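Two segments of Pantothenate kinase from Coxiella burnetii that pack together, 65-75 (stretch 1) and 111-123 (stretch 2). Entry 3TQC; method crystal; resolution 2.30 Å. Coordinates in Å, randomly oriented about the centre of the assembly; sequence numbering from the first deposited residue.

Stretch 1 65-75: LLSFYVTARQT
Stretch 2 111-123: VLKALLSRWPDHP

The most unusual feature of this contact is a histidine engaged at both ring nitrogens: His-122 uses one for a serine side chain on the neighbouring helix and one for a carbonyl of its own stretch. His-122 NE2 lies 2.7 Å from Ser-67 OG in a hydrogen bond whose donor either group could be, while His-122 ND1 gives a weak bond to Leu-116 O at 2.9 Å (117° at the proton). Imidazole suits the place because its two nitrogens diverge. The ring is set by chi1 50° (p) and chi2 73°, on a backbone at phi/psi -155/61.

Stretch 1 is helical throughout (phi/psi near -62/-42), with regular i to i+4 bonds such as Val-70 N to Leu-66 O, 3.0 Å. Stretch 2 enters in a helix clear through 111-116, its axis 11.3 Å from the first at closest approach and crossing at -63°. Two type I turns follow, Leu-116 to Trp-119 and Trp-119 to His-122 (Trp-119 -88/128, Pro-120 -67/-14, Asp-121 -76/-16), carrying the chain along the first helix: Ser-67 CA sits 6.8 Å from Leu-116 CA, and Thr-71 CA 6.7 Å from Asp-121 CA.

Where the helices meet, branched apolar leucine ends pack in buried surroundings. Leu-66 CD1 (m, t) lies 3.8 Å from Leu-112 CD1, and Leu-66 CB 3.9 Å from Leu-116 CD2; both partners are also m, t. Ser-67 (t) lies over a face of Trp-119 (chi1 -81°, chi2 -76°), Ser-67 CB making a CH-pi contact 4.3 Å from the six-membered ring's centroid.

One turn on, Val-70 (t) brings apolar CG1 to 3.7 Å from His-122 CD2, and Thr-71 (p) offers methyl CG2 to the imidazole edge, 3.8 Å from His-122 CD2. Gln-74 (m, t, chi3 -8°) donates NE2 to Asp-121 O, 2.9 Å at 156°, its amide satisfying a turn carbonyl; Asp-121 is m.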

# COMPACT_ATOMS: atom_id res chain seq x y z
N LEU B 65 -3.39 5.82 -19.93
CA LEU B 65 -3.01 4.64 -19.15
C LEU B 65 -3.75 4.70 -17.83
O LEU B 65 -4.42 3.76 -17.44
CB LEU B 65 -1.50 4.57 -18.92
CG LEU B 65 -1.01 3.45 -17.97
CD1 LEU B 65 -1.15 2.09 -18.61
CD2 LEU B 65 0.42 3.67 -17.54
N LEU B 66 -3.67 5.83 -17.15
CA LEU B 66 -4.36 6.01 -15.89
C LEU B 66 -5.87 5.84 -16.02
O LEU B 66 -6.51 5.31 -15.13
CB LEU B 66 -4.05 7.39 -15.31
CG LEU B 66 -2.59 7.57 -14.94
CD1 LEU B 66 -2.34 8.98 -14.45
CD2 LEU B 66 -2.28 6.53 -13.87
N SER B 67 -6.43 6.30 -17.13
CA SER B 67 -7.86 6.13 -17.35
C SER B 67 -8.21 4.65 -17.27
O SER B 67 -9.22 4.31 -16.69
CB SER B 67 -8.31 6.74 -18.69
OG SER B 67 -9.72 6.71 -18.82
N PHE B 68 -7.36 3.77 -17.81
CA PHE B 68 -7.64 2.32 -17.73
C PHE B 68 -7.84 1.90 -16.28
O PHE B 68 -8.76 1.14 -15.97
CB PHE B 68 -6.52 1.47 -18.32
CG PHE B 68 -6.52 1.39 -19.81
CD1 PHE B 68 -7.45 0.63 -20.47
CD2 PHE B 68 -5.57 2.08 -20.55
CE1 PHE B 68 -7.45 0.56 -21.86
CE2 PHE B 68 -5.56 2.01 -21.92
CZ PHE B 68 -6.50 1.26 -22.58
N TYR B 69 -6.97 2.39 -15.40
CA TYR B 69 -7.03 2.02 -13.99
C TYR B 69 -8.29 2.56 -13.33
O TYR B 69 -8.94 1.85 -12.59
CB TYR B 69 -5.80 2.52 -13.21
CG TYR B 69 -4.59 1.66 -13.41
CD1 TYR B 69 -4.15 0.80 -12.41
CD2 TYR B 69 -3.88 1.70 -14.61
CE1 TYR B 69 -3.02 0.00 -12.60
CE2 TYR B 69 -2.75 0.90 -14.80
CZ TYR B 69 -2.34 0.05 -13.80
OH TYR B 69 -1.22 -0.75 -14.00
N VAL B 70 -8.63 3.81 -13.60
CA VAL B 70 -9.80 4.40 -12.98
C VAL B 70 -11.07 3.70 -13.46
O VAL B 70 -11.91 3.35 -12.64
CB VAL B 70 -9.90 5.89 -13.24
CG1 VAL B 70 -11.16 6.46 -12.65
CG2 VAL B 70 -8.68 6.58 -12.70
N THR B 71 -11.21 3.49 -14.76
CA THR B 71 -12.46 2.91 -15.28
C THR B 71 -12.55 1.43 -14.88
O THR B 71 -13.64 0.93 -14.65
CB THR B 71 -12.65 3.10 -16.81
OG1 THR B 71 -11.79 2.21 -17.50
CG2 THR B 71 -12.37 4.53 -17.25
N ALA B 72 -11.42 0.74 -14.76
CA ALA B 72 -11.39 -0.62 -14.22
C ALA B 72 -11.94 -0.68 -12.80
O ALA B 72 -12.73 -1.58 -12.47
CB ALA B 72 -9.97 -1.21 -14.26
N ARG B 73 -11.53 0.28 -11.97
CA ARG B 73 -11.97 0.34 -10.58
C ARG B 73 -13.47 0.66 -10.54
O ARG B 73 -14.21 0.10 -9.74
CB ARG B 73 -11.16 1.41 -9.82
CG ARG B 73 -11.26 1.44 -8.29
CD ARG B 73 -11.28 0.10 -7.59
NE ARG B 73 -10.16 -0.78 -7.87
CZ ARG B 73 -9.38 -1.36 -6.95
NH1 ARG B 73 -9.55 -1.13 -5.66
NH2 ARG B 73 -8.41 -2.18 -7.33
N GLN B 74 -13.90 1.53 -11.44
CA GLN B 74 -15.33 1.82 -11.56
C GLN B 74 -16.12 0.58 -11.95
O GLN B 74 -17.16 0.30 -11.37
CB GLN B 74 -15.57 2.94 -12.56
CG GLN B 74 -15.02 4.28 -12.10
CD GLN B 74 -15.27 5.38 -13.12
OE1 GLN B 74 -15.72 5.12 -14.24
NE2 GLN B 74 -14.97 6.63 -12.73
N THR B 75 -15.61 -0.19 -12.90
CA THR B 75 -16.31 -1.39 -13.32
C THR B 75 -16.34 -2.39 -12.18
O THR B 75 -17.38 -3.00 -11.92
CB THR B 75 -15.66 -1.99 -14.57
OG1 THR B 75 -15.71 -1.02 -15.63
CG2 THR B 75 -16.41 -3.25 -15.01
N VAL B 111 -1.35 19.05 -15.13
CA VAL B 111 -1.46 18.56 -16.49
C VAL B 111 -2.38 17.35 -16.53
O VAL B 111 -3.28 17.27 -17.38
CB VAL B 111 -0.11 18.19 -17.07
CG1 VAL B 111 -0.30 17.43 -18.40
CG2 VAL B 111 0.71 19.45 -17.25
N LEU B 112 -2.15 16.42 -15.59
CA LEU B 112 -2.98 15.23 -15.48
C LEU B 112 -4.41 15.55 -15.10
O LEU B 112 -5.31 14.86 -15.54
CB LEU B 112 -2.38 14.22 -14.49
CG LEU B 112 -1.11 13.49 -14.98
CD1 LEU B 112 -0.73 12.39 -13.98
CD2 LEU B 112 -1.29 12.91 -16.36
N LYS B 113 -4.62 16.59 -14.29
CA LYS B 113 -5.98 17.00 -13.91
C LYS B 113 -6.74 17.42 -15.15
O LYS B 113 -7.86 16.97 -15.36
CB LYS B 113 -5.98 18.12 -12.87
CG LYS B 113 -7.36 18.82 -12.66
CD LYS B 113 -7.21 19.99 -11.67
CE LYS B 113 -8.54 20.70 -11.32
NZ LYS B 113 -9.37 20.96 -12.54
N ALA B 114 -6.14 18.27 -15.97
CA ALA B 114 -6.76 18.68 -17.22
C ALA B 114 -7.00 17.49 -18.16
O ALA B 114 -8.09 17.36 -18.68
CB ALA B 114 -5.92 19.74 -17.92
N LEU B 115 -6.01 16.64 -18.34
CA LEU B 115 -6.10 15.52 -19.28
C LEU B 115 -7.02 14.41 -18.81
O LEU B 115 -7.82 13.91 -19.58
CB LEU B 115 -4.72 14.94 -19.58
CG LEU B 115 -3.78 15.84 -20.38
CD1 LEU B 115 -2.42 15.14 -20.58
CD2 LEU B 115 -4.39 16.20 -21.69
N LEU B 116 -6.91 14.01 -17.55
CA LEU B 116 -7.77 12.96 -17.04
C LEU B 116 -9.24 13.33 -17.14
O LEU B 116 -10.08 12.45 -17.31
CB LEU B 116 -7.42 12.59 -15.60
CG LEU B 116 -6.14 11.76 -15.46
CD1 LEU B 116 -5.76 11.60 -14.01
CD2 LEU B 116 -6.34 10.41 -16.10
N SER B 117 -9.55 14.62 -17.09
CA SER B 117 -10.93 15.07 -17.07
C SER B 117 -11.60 14.94 -18.45
O SER B 117 -12.81 15.00 -18.54
CB SER B 117 -11.00 16.51 -16.56
OG SER B 117 -10.81 17.44 -17.60
N ARG B 118 -10.82 14.76 -19.51
CA ARG B 118 -11.37 14.63 -20.87
C ARG B 118 -12.19 13.37 -21.10
O ARG B 118 -12.99 13.33 -22.03
CB ARG B 118 -10.25 14.69 -21.92
CG ARG B 118 -9.50 13.36 -22.13
CD ARG B 118 -8.07 13.56 -22.68
NE ARG B 118 -8.02 14.22 -24.00
CZ ARG B 118 -8.11 13.60 -25.18
NH1 ARG B 118 -8.31 12.29 -25.27
NH2 ARG B 118 -8.03 14.32 -26.29
N TRP B 119 -12.00 12.34 -20.28
CA TRP B 119 -12.74 11.08 -20.44
C TRP B 119 -14.07 11.07 -19.70
O TRP B 119 -14.11 11.33 -18.51
CB TRP B 119 -11.89 9.89 -20.00
CG TRP B 119 -10.95 9.50 -21.05
CD1 TRP B 119 -11.24 8.81 -22.19
CD2 TRP B 119 -9.57 9.83 -21.11
NE1 TRP B 119 -10.10 8.66 -22.95
CE2 TRP B 119 -9.07 9.29 -22.31
CE3 TRP B 119 -8.72 10.53 -20.28
CZ2 TRP B 119 -7.74 9.41 -22.68
CZ3 TRP B 119 -7.40 10.66 -20.65
CH2 TRP B 119 -6.92 10.10 -21.83
N PRO B 120 -15.16 10.74 -20.42
CA PRO B 120 -16.49 10.89 -19.84
C PRO B 120 -16.80 9.96 -18.67
O PRO B 120 -17.78 10.19 -17.98
CB PRO B 120 -17.43 10.64 -21.04
CG PRO B 120 -16.65 9.80 -21.96
CD PRO B 120 -15.23 10.26 -21.82
N ASP B 121 -16.00 8.92 -18.44
CA ASP B 121 -16.18 8.11 -17.23
C ASP B 121 -15.65 8.79 -15.99
O ASP B 121 -15.96 8.37 -14.89
CB ASP B 121 -15.51 6.73 -17.35
CG ASP B 121 -16.31 5.76 -18.22
OD1 ASP B 121 -17.47 6.08 -18.56
OD2 ASP B 121 -15.77 4.69 -18.57
N HIS B 122 -14.84 9.83 -16.15
CA HIS B 122 -14.28 10.50 -14.99
C HIS B 122 -13.91 11.95 -15.25
O HIS B 122 -12.77 12.35 -15.09
CB HIS B 122 -13.12 9.70 -14.43
CG HIS B 122 -12.10 9.28 -15.43
ND1 HIS B 122 -11.20 10.17 -16.00
CD2 HIS B 122 -11.80 8.07 -15.95
CE1 HIS B 122 -10.41 9.52 -16.83
NE2 HIS B 122 -10.76 8.24 -16.82
N PRO B 123 -14.91 12.78 -15.62
CA PRO B 123 -14.64 14.17 -15.95
C PRO B 123 -14.32 15.03 -14.74
O PRO B 123 -13.79 16.13 -14.91
CB PRO B 123 -15.97 14.62 -16.56
CG PRO B 123 -16.98 13.86 -15.81
CD PRO B 123 -16.35 12.51 -15.56